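PDB 4X1O: 16S rRNA (adenine(1408)-N(1))-methyltransferase from Catenulispora acidiphila, which probably transfers a methyl group from S-adenosyl-L-methionine to N1 of adenine 1408 in 16S ribosomal RNA, a modification associated with aminoglycoside resistance. Local coordinates for residues I50-G55 with G119-V124; M125-W130 with E159-T164; L181-V186 with V205-H210; Q201-R206 with H234-A239. All coordinates share one frame; numbering follows the deposited sequence.

Contact 1: I50-G55 with G119-V124; sequences ILVDVG and GVADEV
Val-52 and Ala-121 make the closest apolar fit here: CG2 of Val-52 presses on CB of Ala-121 at 3.6 Å. The same methyl meets Val-120 CG2, the two side chains crossing at about a right angle. CG1 of Val-52 stands anti to the backbone N (chi1 173°), which leaves CG2 beside that N, filling the hollow left by the small alanine. Farther along this face, Val-54 CG2 rests against Val-124 CG1 at 4.1 Å, and Leu-148 of helix 142-151 packs on both valines. On the other face Leu-51 lies alongside Glu-123, its CD1 against CB and CG of the glutamate, which forms a salt bridge with Arg-49. Ile-50 lies along Val-120 O, with CB, CG2 and CD1 all close. These are neighbouring parallel strands in the central sheet of a Rossmann-like methyltransferase, joined by Val-52 N to Glu-123 O at 3.0 Å. Before strand 123-127 begins, Asp-122 takes over: its N donates to Ile-50 O (2.8 Å), and its OD2 accepts from Ile-50 N (2.8 Å) through the anti lone pair. With OD1 in a salt bridge to Lys-153, the carboxylate is held at both oxygens, which would favour its charged form.

Contact 2: M125-W130 with E159-T164; sequences MVLMPW and EISIGT
Val-126 N donates to Glu-159 O at 2.8 Å, nearly straight (176°). This is one rung of a parallel ladder in the central sheet of the Rossmann-like methyltransferase fold, where the segments 125-127 and 159-163 of neighbouring strands run only 3° from parallel. Ser-161 N to Val-126 O (2.9 Å) follows, so Val-126 is tied through both its N and its O, and the last rung is Met-128 N to Ser-161 O (2.8 Å), the oxygen against which Pro-129 CD also sits. On one face Val-126 CB meets Ile-160 CG1, with helix 131-139 packed over both. The other face carries Leu-127, whose CD2 lies over Ser-161 CB and OG, and Met-125, whose side chain crosses that of Glu-159 at a slant. The glutamate bends at chi2 (115°), bringing OE1 to 3.5 Å from Met-125 CG; OE1 also lies close to Glu-123 OE2, a pair of like charges, so one of the two may be protonated. Past the strand Met-128 takes a positive phi, its SD 3.8 Å from Gly-163 N, and its side chain also touches Ser-217, a residue of the S-adenosyl-L-homocysteine site. Pro-129 stands at about a right angle to Ile-162, its CG 4.0 Å from CG1 of the isoleucine.

Contact 3: L181-V186 with V205-H210; sequences LTPETV and VRLVPH
Pro-183 and Val-205 begin an apolar contact with no hydrogen bond across it. CG1 of Val-205 lies 3.9 Å from Pro-183 CA and also approaches the proline CB, so the valine packs against the start of the ring as well as the backbone beside it. The rest of the ring spreads along the strand: CG faces the backbone at Arg-206 CA and Leu-207 N, while CD meets Leu-207 CG at 4.0 Å, the two side chains crossing at about a right angle. One turn of the helix later, Val-186 and Val-205 reach toward each other tip to tip. Both methyls of each take part, CG2 of Val-186 on CG1 of Val-205 at 3.9 Å and CG1 of Val-186 on CG2 of Val-205 at 4.1 Å. In Val-205 a chi1 of -174° sets CG1 beside the carbonyl carbon and CG2 beside the N, which gives Pro-183 CA the first branch and Val-186 both.

The capping bonds are local to 181-186. Thr-182 is the N-cap, and with Thr-185 it forms a capping box: Thr-182 N donates to Thr-185 OG1 at 2.9 Å, nearly straight at 174°, and Thr-185 N donates back to Thr-182 OG1 at 3.2 Å. This reciprocal pair closes off the first turn, from which Pro-183 and Val-186 both point toward the strand.

Helix 183-188 thus packs by its first turn against strand 200-212, an outermost strand of the seven-stranded sheet. Leu-233 of the adjacent strand 229-239 touches both Pro-183 and Val-205, and Leu-191 and Thr-192 of helix 191-197 adjoin Val-186.

Contact 4: Q201-R206 with H234-A239; sequences QVADVR and HLRAVA
Arg-236 lays its guanidinium against Asp-204, whose CB sits over one face, 3.7 Å from NH1; Ala-203 CB approaches obliquely, 3.9 Å from NH2. CG of Arg-236 stands opposite the backbone N (chi1 -175°), and the chain stays extended at chi2, then bends at chi3 (75°), which folds the flat group back across the neighbouring strand. Asp-204 spends its carboxylate on Arg-206 in a salt bridge gripped side-on: NE donates to OD1 (3.0 Å) and NH2 to OD2 (3.1 Å), both syn but out of the carboxylate plane. Two waters extend this network. One donates to Asp-204 OD1 and His-234 O and lies in the plane of the His-234 ring at ND1, while the other donates to Asp-204 OD2 and is weakly bonded to Arg-236 NH2. Beneath these side chains a classic beta bulge interrupts antiparallel strands 200-212 and 229-239: Ala-203 N (2.7 Å) and Asp-204 N (3.3 Å) both donate to Arg-236 O, from the same face of its plane. On the reverse face the side chains of Val-205 and Leu-235 cross at a slant, CG2 of the valine 4.1 Å from Leu-235 CG, and Leu-195 of helix 191-197 packs on Val-202 and Leu-235.

Overall arrangement
Contacts 1, 2 and 4 step across one sheet through neighbouring strands 49-54, 123-127, 157-163, 229-239 and 200-212; contact 3 sets helix 183-188 on the last. Contacts 1 and 2 share strand 123-127, and Val-52 O probably accepts from Met-125 N at 2.8 Å. Ile-160 N to Leu-235 O, also 2.8 Å, probably links contacts 2 and 4. Thr-164 CG2 meets Leu-207 CD2 (3.8 Å) between contacts 2 and 3; contacts 3 and 4 share Val-205 and Arg-206. No cofactor is bound in this model, but side chains about 4 Å apart put Val-54 by Ile-110 and Leu-133, Pro-129 by Leu-133 and Met-128 by Ser-217, all seen to bind S-adenosyl-L-methionine or S-adenosyl-L-homocysteine in this protein.

Contact 1: I50-G55 with G119-V124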
loop_
_atom_site.group_PDB
_atom_site.type_symbol
_atom_site.label_atom_id
_atom_site.label_comp_id
_atom_site.label_asym_id
_atom_site.label_seq_id
_atom_site.Cartn_x
_atom_site.Cartn_y
_atom_site.Cartn_z
ATOM N N ILE A 50 12.851 -2.675 -3.018
ATOM C CA ILE A 50 11.574 -3.120 -3.543
ATOM C C ILE A 50 10.483 -2.621 -2.619
ATOM O O ILE A 50 10.466 -2.949 -1.430
ATOM C CB ILE A 50 11.496 -4.632 -3.658
ATOM C CG1 ILE A 50 12.580 -5.105 -4.642
ATOM C CG2 ILE A 50 10.093 -5.066 -4.112
ATOM C CD1 ILE A 50 12.952 -6.529 -4.515
ATOM N N LEU A 51 9.591 -1.814 -3.172
ATOM C CA LEU A 51 8.510 -1.220 -2.404
ATOM C C LEU A 51 7.207 -1.843 -2.825
ATOM O O LEU A 51 6.901 -1.897 -4.020
ATOM C CB LEU A 51 8.469 0.290 -2.624
ATOM C CG LEU A 51 7.299 1.079 -2.043
ATOM C CD1 LEU A 51 7.342 1.048 -0.530
ATOM C CD2 LEU A 51 7.341 2.509 -2.554
ATOM N N VAL A 52 6.450 -2.342 -1.859
ATOM C CA VAL A 52 5.141 -2.875 -2.201
ATOM C C VAL A 52 4.083 -1.952 -1.605
ATOM O O VAL A 52 4.041 -1.750 -0.392
ATOM C CB VAL A 52 4.958 -4.320 -1.720
ATOM C CG1 VAL A 52 3.507 -4.776 -1.958
ATOM C CG2 VAL A 52 5.923 -5.243 -2.471
ATOM N N ASP A 53 3.283 -1.357 -2.490
ATOM C CA ASP A 53 2.123 -0.556 -2.121
ATOM C C ASP A 53 0.898 -1.426 -2.153
ATOM O O ASP A 53 0.463 -1.851 -3.219
ATOM C CB ASP A 53 1.910 0.618 -3.063
ATOM C CG ASP A 53 3.031 1.614 -3.021
ATOM O OD1 ASP A 53 3.585 1.871 -1.934
ATOM O OD2 ASP A 53 3.349 2.143 -4.094
ATOM N N VAL A 54 0.313 -1.684 -0.990
ATOM C CA VAL A 54 -0.864 -2.532 -0.946
ATOM C C VAL A 54 -2.084 -1.629 -0.921
ATOM O O VAL A 54 -2.204 -0.776 -0.047
ATOM C CB VAL A 54 -0.851 -3.461 0.278
ATOM C CG1 VAL A 54 -2.082 -4.359 0.268
ATOM C CG2 VAL A 54 0.431 -4.304 0.285
ATOM N N GLY A 55 -2.990 -1.814 -1.874
ATOM C CA GLY A 55 -4.047 -0.841 -2.083
ATOM C C GLY A 55 -3.439 0.353 -2.804
ATOM O O GLY A 55 -2.520 0.995 -2.301
ATOM N N GLY A 119 7.897 -12.494 0.629
ATOM C CA GLY A 119 9.226 -12.148 1.090
ATOM C C GLY A 119 9.988 -11.270 0.128
ATOM O O GLY A 119 11.217 -11.311 0.096
ATOM N N VAL A 120 9.277 -10.473 -0.659
ATOM C CA VAL A 120 9.975 -9.678 -1.668
ATOM C C VAL A 120 10.227 -8.233 -1.238
ATOM O O VAL A 120 11.137 -7.588 -1.750
ATOM C CB VAL A 120 9.212 -9.657 -3.007
ATOM C CG1 VAL A 120 9.030 -11.091 -3.571
ATOM C CG2 VAL A 120 7.877 -8.931 -2.886
ATOM N N ALA A 121 9.440 -7.726 -0.299
ATOM C CA ALA A 121 9.418 -6.274 -0.088
ATOM C C ALA A 121 10.450 -5.794 0.938
ATOM O O ALA A 121 10.552 -6.348 2.037
ATOM C CB ALA A 121 8.030 -5.839 0.325
ATOM N N ASP A 122 11.210 -4.760 0.574
ATOM C CA ASP A 122 12.046 -4.041 1.536
ATOM C C ASP A 122 11.235 -3.059 2.365
ATOM O O ASP A 122 11.697 -2.581 3.399
ATOM C CB ASP A 122 13.155 -3.273 0.818
ATOM C CG ASP A 122 14.142 -4.184 0.126
ATOM O OD1 ASP A 122 14.729 -5.054 0.802
ATOM O OD2 ASP A 122 14.329 -4.022 -1.092
ATOM N N GLU A 123 10.049 -2.722 1.888
ATOM C CA GLU A 123 9.175 -1.765 2.562
ATOM C C GLU A 123 7.770 -1.996 2.089
ATOM O O GLU A 123 7.557 -2.240 0.901
ATOM C CB GLU A 123 9.608 -0.333 2.259
ATOM C CG GLU A 123 8.790 0.738 2.924
ATOM C CD GLU A 123 9.409 2.116 2.707
ATOM O OE1 GLU A 123 10.314 2.240 1.852
ATOM O OE2 GLU A 123 9.005 3.070 3.394
ATOM N N VAL A 124 6.807 -1.931 3.005
ATOM C CA VAL A 124 5.410 -2.139 2.641
ATOM C C VAL A 124 4.648 -0.892 3.012
ATOM O O VAL A 124 4.778 -0.392 4.126
ATOM C CB VAL A 124 4.812 -3.360 3.349
ATOM C CG1 VAL A 124 3.320 -3.507 3.015
ATOM C CG2 VAL A 124 5.623 -4.619 2.993
#

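Contact 2: M125-W130 with E159-T164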
loop_
_atom_site.group_PDB
_atom_site.type_symbol
_atom_site.label_atom_id
_atom_site.label_comp_id
_atom_site.label_asym_id
_atom_site.label_seq_id
_atom_site.Cartn_x
_atom_site.Cartn_y
_atom_site.Cartn_z
ATOM N N MET A 125 3.874 -0.358 2.082
ATOM C CA MET A 125 3.119 0.856 2.372
ATOM C C MET A 125 1.646 0.611 2.169
ATOM O O MET A 125 1.238 0.089 1.126
ATOM C CB MET A 125 3.572 2.024 1.480
ATOM C CG MET A 125 4.981 2.526 1.785
ATOM S SD MET A 125 5.272 4.029 0.802
ATOM C CE MET A 125 5.095 5.291 2.063
ATOM N N VAL A 126 0.847 0.986 3.166
ATOM C CA VAL A 126 -0.607 0.918 3.039
ATOM C C VAL A 126 -1.139 2.332 3.115
ATOM O O VAL A 126 -1.280 2.889 4.194
ATOM C CB VAL A 126 -1.224 0.030 4.139
ATOM C CG1 VAL A 126 -2.750 -0.007 4.030
ATOM C CG2 VAL A 126 -0.639 -1.385 4.075
ATOM N N LEU A 127 -1.402 2.943 1.964
ATOM C CA LEU A 127 -1.733 4.357 1.955
ATOM C C LEU A 127 -3.208 4.572 1.621
ATOM O O LEU A 127 -3.700 4.103 0.589
ATOM C CB LEU A 127 -0.834 5.102 0.955
ATOM C CG LEU A 127 0.676 4.853 1.067
ATOM C CD1 LEU A 127 1.424 5.628 -0.020
ATOM C CD2 LEU A 127 1.206 5.218 2.459
ATOM N N MET A 128 -3.924 5.269 2.498
ATOM C CA MET A 128 -5.357 5.513 2.263
ATOM C C MET A 128 -6.149 4.248 1.877
ATOM O O MET A 128 -6.791 4.200 0.827
ATOM C CB MET A 128 -5.536 6.564 1.163
ATOM C CG MET A 128 -4.976 7.934 1.518
ATOM S SD MET A 128 -5.978 8.777 2.757
ATOM C CE MET A 128 -7.529 8.925 1.872
ATOM N N PRO A 129 -6.106 3.218 2.717
ATOM C CA PRO A 129 -6.809 1.968 2.414
ATOM C C PRO A 129 -8.329 2.107 2.479
ATOM O O PRO A 129 -8.839 2.976 3.199
ATOM C CB PRO A 129 -6.317 1.020 3.514
ATOM C CG PRO A 129 -6.030 1.914 4.646
ATOM C CD PRO A 129 -5.437 3.165 4.027
ATOM N N TRP A 130 -9.018 1.292 1.686
ATOM C CA TRP A 130 -10.475 1.180 1.718
ATOM C C TRP A 130 -10.905 -0.274 1.814
ATOM O O TRP A 130 -10.079 -1.185 1.718
ATOM C CB TRP A 130 -11.093 1.803 0.466
ATOM C CG TRP A 130 -10.808 3.231 0.327
ATOM C CD1 TRP A 130 -9.853 3.803 -0.468
ATOM C CD2 TRP A 130 -11.470 4.305 1.002
ATOM N NE1 TRP A 130 -9.883 5.168 -0.327
ATOM C CE2 TRP A 130 -10.864 5.503 0.570
ATOM C CE3 TRP A 130 -12.514 4.372 1.929
ATOM C CZ2 TRP A 130 -11.274 6.752 1.027
ATOM C CZ3 TRP A 130 -12.916 5.612 2.386
ATOM C CH2 TRP A 130 -12.294 6.786 1.935
ATOM N N GLU A 159 4.373 0.951 6.707
ATOM C CA GLU A 159 3.866 2.291 6.995
ATOM C C GLU A 159 2.406 2.287 6.609
ATOM O O GLU A 159 2.075 1.969 5.472
ATOM C CB GLU A 159 4.617 3.373 6.223
ATOM C CG GLU A 159 6.003 3.679 6.759
ATOM C CD GLU A 159 7.088 3.310 5.776
ATOM O OE1 GLU A 159 6.764 2.657 4.760
ATOM O OE2 GLU A 159 8.260 3.677 6.013
ATOM N N ILE A 160 1.529 2.597 7.560
ATOM C CA ILE A 160 0.101 2.657 7.283
ATOM C C ILE A 160 -0.336 4.095 7.469
ATOM O O ILE A 160 0.035 4.731 8.456
ATOM C CB ILE A 160 -0.709 1.740 8.207
ATOM C CG1 ILE A 160 -0.297 0.280 8.021
ATOM C CG2 ILE A 160 -2.206 1.903 7.962
ATOM C CD1 ILE A 160 -0.886 -0.623 9.102
ATOM N N SER A 161 -1.102 4.614 6.517
ATOM C CA SER A 161 -1.560 5.998 6.584
ATOM C C SER A 161 -3.047 6.014 6.348
ATOM O O SER A 161 -3.519 5.677 5.252
ATOM C CB SER A 161 -0.849 6.883 5.548
ATOM O OG SER A 161 0.501 7.133 5.907
ATOM N N ILE A 162 -3.799 6.383 7.374
ATOM C CA ILE A 162 -5.254 6.409 7.258
ATOM C C ILE A 162 -5.763 7.828 7.491
ATOM O O ILE A 162 -5.498 8.419 8.528
ATOM C CB ILE A 162 -5.910 5.439 8.272
ATOM C CG1 ILE A 162 -5.459 3.993 8.018
ATOM C CG2 ILE A 162 -7.437 5.534 8.216
ATOM C CD1 ILE A 162 -5.783 3.060 9.158
ATOM N N GLY A 163 -6.487 8.387 6.529
ATOM C CA GLY A 163 -7.088 9.695 6.742
ATOM C C GLY A 163 -8.227 9.606 7.742
ATOM O O GLY A 163 -9.087 8.743 7.633
ATOM N N THR A 164 -8.240 10.500 8.725
ATOM C CA THR A 164 -9.213 10.390 9.807
ATOM C C THR A 164 -10.584 10.944 9.439
ATOM O O THR A 164 -11.549 10.768 10.189
ATOM C CB THR A 164 -8.722 11.113 11.066
ATOM O OG1 THR A 164 -8.502 12.487 10.751
ATOM C CG2 THR A 164 -7.420 10.491 11.560
#

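Contact 3: L181-V186 with V205-H210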
loop_
_atom_site.group_PDB
_atom_site.type_symbol
_atom_site.label_atom_id
_atom_site.label_comp_id
_atom_site.label_asym_id
_atom_site.label_seq_id
_atom_site.Cartn_x
_atom_site.Cartn_y
_atom_site.Cartn_z
ATOM N N LEU A 181 -10.399 4.909 15.419
ATOM C CA LEU A 181 -9.075 4.461 15.816
ATOM C C LEU A 181 -8.167 5.668 16.044
ATOM O O LEU A 181 -7.991 6.512 15.165
ATOM C CB LEU A 181 -8.489 3.525 14.753
ATOM C CG LEU A 181 -7.198 2.773 15.076
ATOM C CD1 LEU A 181 -7.347 1.850 16.299
ATOM C CD2 LEU A 181 -6.757 2.006 13.843
ATOM N N THR A 182 -7.624 5.754 17.249
ATOM C CA THR A 182 -6.758 6.859 17.650
ATOM C C THR A 182 -5.463 6.255 18.153
ATOM O O THR A 182 -5.405 5.042 18.371
ATOM C CB THR A 182 -7.396 7.706 18.763
ATOM O OG1 THR A 182 -7.401 6.940 19.970
ATOM C CG2 THR A 182 -8.820 8.103 18.401
ATOM N N PRO A 183 -4.416 7.074 18.342
ATOM C CA PRO A 183 -3.185 6.469 18.864
ATOM C C PRO A 183 -3.376 5.741 20.204
ATOM O O PRO A 183 -2.759 4.699 20.422
ATOM C CB PRO A 183 -2.248 7.672 19.021
ATOM C CG PRO A 183 -2.699 8.619 17.955
ATOM C CD PRO A 183 -4.201 8.471 17.908
ATOM N N GLU A 184 -4.224 6.266 21.083
ATOM C CA GLU A 184 -4.498 5.578 22.339
ATOM C C GLU A 184 -5.245 4.252 22.119
ATOM O O GLU A 184 -4.972 3.256 22.794
ATOM C CB GLU A 184 -5.297 6.471 23.289
ATOM C CG GLU A 184 -5.955 7.671 22.634
ATOM C CD GLU A 184 -4.956 8.758 22.280
ATOM O OE1 GLU A 184 -4.101 9.077 23.136
ATOM O OE2 GLU A 184 -5.012 9.268 21.140
ATOM N N THR A 185 -6.184 4.220 21.183
ATOM C CA THR A 185 -6.977 3.005 21.063
ATOM C C THR A 185 -6.272 1.968 20.198
ATOM O O THR A 185 -6.663 0.803 20.183
ATOM C CB THR A 185 -8.396 3.275 20.523
ATOM O OG1 THR A 185 -8.341 3.765 19.181
ATOM C CG2 THR A 185 -9.121 4.280 21.407
ATOM N N VAL A 186 -5.225 2.370 19.482
ATOM C CA VAL A 186 -4.391 1.377 18.804
ATOM C C VAL A 186 -3.818 0.425 19.855
ATOM O O VAL A 186 -3.706 -0.780 19.629
ATOM C CB VAL A 186 -3.256 2.043 17.982
ATOM C CG1 VAL A 186 -2.230 1.010 17.535
ATOM C CG2 VAL A 186 -3.858 2.762 16.793
ATOM N N VAL A 205 3.131 5.398 16.476
ATOM C CA VAL A 205 1.755 5.660 16.086
ATOM C C VAL A 205 1.440 7.097 16.449
ATOM O O VAL A 205 1.587 7.494 17.611
ATOM C CB VAL A 205 0.721 4.756 16.811
ATOM C CG1 VAL A 205 -0.651 4.992 16.236
ATOM C CG2 VAL A 205 1.107 3.271 16.724
ATOM N N ARG A 206 1.027 7.888 15.466
ATOM C CA ARG A 206 0.714 9.284 15.756
ATOM C C ARG A 206 -0.240 9.839 14.734
ATOM O O ARG A 206 -0.338 9.335 13.612
ATOM C CB ARG A 206 1.980 10.157 15.783
ATOM C CG ARG A 206 2.601 10.370 14.394
ATOM C CD ARG A 206 3.816 11.277 14.440
ATOM N NE ARG A 206 4.947 10.666 15.143
ATOM C CZ ARG A 206 6.086 11.296 15.390
ATOM N NH1 ARG A 206 6.238 12.549 14.985
ATOM N NH2 ARG A 206 7.076 10.677 16.036
ATOM N N LEU A 207 -0.933 10.903 15.131
ATOM C CA LEU A 207 -1.668 11.719 14.188
ATOM C C LEU A 207 -0.731 12.734 13.579
ATOM O O LEU A 207 0.129 13.297 14.263
ATOM C CB LEU A 207 -2.845 12.436 14.860
ATOM C CG LEU A 207 -4.001 11.549 15.302
ATOM C CD1 LEU A 207 -5.049 12.390 15.999
ATOM C CD2 LEU A 207 -4.610 10.850 14.088
ATOM N N VAL A 208 -0.899 12.978 12.286
ATOM C CA VAL A 208 -0.138 14.023 11.639
ATOM C C VAL A 208 -1.140 14.947 10.944
ATOM O O VAL A 208 -1.574 14.685 9.815
ATOM C CB VAL A 208 0.893 13.462 10.646
ATOM C CG1 VAL A 208 1.706 14.587 10.059
ATOM C CG2 VAL A 208 1.809 12.428 11.323
ATOM N N PRO A 209 -1.557 16.008 11.639
ATOM C CA PRO A 209 -2.467 17.005 11.076
ATOM C C PRO A 209 -1.849 17.672 9.870
ATOM O O PRO A 209 -0.617 17.757 9.779
ATOM C CB PRO A 209 -2.648 18.008 12.223
ATOM C CG PRO A 209 -2.422 17.154 13.464
ATOM C CD PRO A 209 -1.276 16.275 13.064
ATOM N N HIS A 210 -2.711 18.121 8.965
ATOM C CA HIS A 210 -2.310 18.875 7.776
ATOM C C HIS A 210 -1.281 18.154 6.904
ATOM O O HIS A 210 -0.361 18.767 6.361
ATOM C CB HIS A 210 -1.816 20.251 8.204
ATOM C CG HIS A 210 -2.867 21.045 8.916
ATOM N ND1 HIS A 210 -2.770 21.383 10.248
ATOM C CD2 HIS A 210 -4.070 21.505 8.495
ATOM C CE1 HIS A 210 -3.852 22.052 10.609
ATOM N NE2 HIS A 210 -4.657 22.141 9.563
#

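Contact 4: Q201-R206 with H234-A239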
loop_
_atom_site.group_PDB
_atom_site.type_symbol
_atom_site.label_atom_id
_atom_site.label_comp_id
_atom_site.label_asym_id
_atom_site.label_seq_id
_atom_site.Cartn_x
_atom_site.Cartn_y
_atom_site.Cartn_z
ATOM N N GLN A 201 6.248 -5.498 14.533
ATOM C CA GLN A 201 6.584 -4.853 15.806
ATOM C C GLN A 201 6.359 -3.349 15.632
ATOM O O GLN A 201 7.073 -2.689 14.882
ATOM C CB GLN A 201 8.024 -5.171 16.201
ATOM C CG GLN A 201 8.392 -4.779 17.645
ATOM C CD GLN A 201 7.805 -5.747 18.656
ATOM O OE1 GLN A 201 7.997 -6.967 18.554
ATOM N NE2 GLN A 201 7.075 -5.217 19.636
ATOM N N VAL A 202 5.349 -2.813 16.310
ATOM C CA VAL A 202 4.993 -1.404 16.124
ATOM C C VAL A 202 6.083 -0.469 16.670
ATOM O O VAL A 202 6.589 -0.663 17.775
ATOM C CB VAL A 202 3.634 -1.106 16.794
ATOM C CG1 VAL A 202 3.321 0.398 16.766
ATOM C CG2 VAL A 202 2.519 -1.879 16.064
ATOM N N ALA A 203 6.442 0.548 15.893
ATOM C CA ALA A 203 7.497 1.484 16.293
ATOM C C ALA A 203 6.968 2.870 16.652
ATOM O O ALA A 203 7.540 3.566 17.503
ATOM C CB ALA A 203 8.535 1.603 15.183
ATOM N N ASP A 204 5.908 3.289 15.977
ATOM C CA ASP A 204 5.404 4.651 16.157
ATOM C C ASP A 204 3.957 4.707 15.702
ATOM O O ASP A 204 3.596 4.126 14.683
ATOM C CB ASP A 204 6.255 5.658 15.362
ATOM C CG ASP A 204 5.937 7.121 15.712
ATOM O OD1 ASP A 204 4.983 7.707 15.136
ATOM O OD2 ASP A 204 6.664 7.690 16.548
ATOM N N VAL A 205 3.131 5.398 16.476
ATOM C CA VAL A 205 1.755 5.660 16.086
ATOM C C VAL A 205 1.440 7.097 16.449
ATOM O O VAL A 205 1.587 7.494 17.611
ATOM C CB VAL A 205 0.721 4.756 16.811
ATOM C CG1 VAL A 205 -0.651 4.992 16.236
ATOM C CG2 VAL A 205 1.107 3.271 16.724
ATOM N N ARG A 206 1.027 7.888 15.466
ATOM C CA ARG A 206 0.714 9.284 15.756
ATOM C C ARG A 206 -0.240 9.839 14.734
ATOM O O ARG A 206 -0.338 9.335 13.612
ATOM C CB ARG A 206 1.980 10.157 15.783
ATOM C CG ARG A 206 2.601 10.370 14.394
ATOM C CD ARG A 206 3.816 11.277 14.440
ATOM N NE ARG A 206 4.947 10.666 15.143
ATOM C CZ ARG A 206 6.086 11.296 15.390
ATOM N NH1 ARG A 206 6.238 12.549 14.985
ATOM N NH2 ARG A 206 7.076 10.677 16.036
ATOM N N HIS A 234 -0.938 7.700 11.390
ATOM C CA HIS A 234 0.218 7.055 10.812
ATOM C C HIS A 234 0.755 6.006 11.755
ATOM O O HIS A 234 1.020 6.298 12.918
ATOM C CB HIS A 234 1.302 8.087 10.495
ATOM C CG HIS A 234 2.405 7.552 9.642
ATOM N ND1 HIS A 234 3.573 7.042 10.171
ATOM C CD2 HIS A 234 2.514 7.428 8.299
ATOM C CE1 HIS A 234 4.354 6.634 9.188
ATOM N NE2 HIS A 234 3.737 6.857 8.041
ATOM N N LEU A 235 0.904 4.788 11.255
ATOM C CA LEU A 235 1.468 3.707 12.039
ATOM C C LEU A 235 2.693 3.188 11.332
ATOM O O LEU A 235 2.651 2.956 10.129
ATOM C CB LEU A 235 0.460 2.575 12.225
ATOM C CG LEU A 235 0.863 1.391 13.111
ATOM C CD1 LEU A 235 -0.373 0.839 13.796
ATOM C CD2 LEU A 235 1.571 0.284 12.321
ATOM N N ARG A 236 3.773 3.008 12.078
ATOM C CA ARG A 236 4.961 2.374 11.529
ATOM C C ARG A 236 5.285 1.134 12.338
ATOM O O ARG A 236 5.201 1.147 13.572
ATOM C CB ARG A 236 6.148 3.345 11.536
ATOM C CG ARG A 236 7.398 2.776 10.854
ATOM C CD ARG A 236 8.547 3.789 10.784
ATOM N NE ARG A 236 9.216 3.973 12.070
ATOM C CZ ARG A 236 9.114 5.069 12.816
ATOM N NH1 ARG A 236 8.371 6.085 12.400
ATOM N NH2 ARG A 236 9.756 5.151 13.975
ATOM N N ALA A 237 5.644 0.068 11.640
ATOM C CA ALA A 237 6.034 -1.190 12.262
ATOM C C ALA A 237 7.212 -1.781 11.506
ATOM O O ALA A 237 7.578 -1.308 10.423
ATOM C CB ALA A 237 4.868 -2.172 12.277
ATOM N N VAL A 238 7.824 -2.794 12.098
ATOM C CA VAL A 238 8.950 -3.467 11.477
ATOM C C VAL A 238 8.660 -4.964 11.408
ATOM O O VAL A 238 8.161 -5.564 12.364
ATOM C CB VAL A 238 10.246 -3.209 12.260
ATOM C CG1 VAL A 238 11.362 -4.117 11.765
ATOM C CG2 VAL A 238 10.623 -1.729 12.153
ATOM N N ALA A 239 8.964 -5.575 10.268
ATOM C CA ALA A 239 8.754 -7.007 10.085
ATOM C C ALA A 239 9.676 -7.847 10.973
ATOM O O ALA A 239 10.903 -7.733 10.896
ATOM C CB ALA A 239 8.961 -7.393 8.599
HETATM O O HOH W 1 4.019 7.030 12.937
HETATM O O HOH W 2 9.367 7.258 16.501
#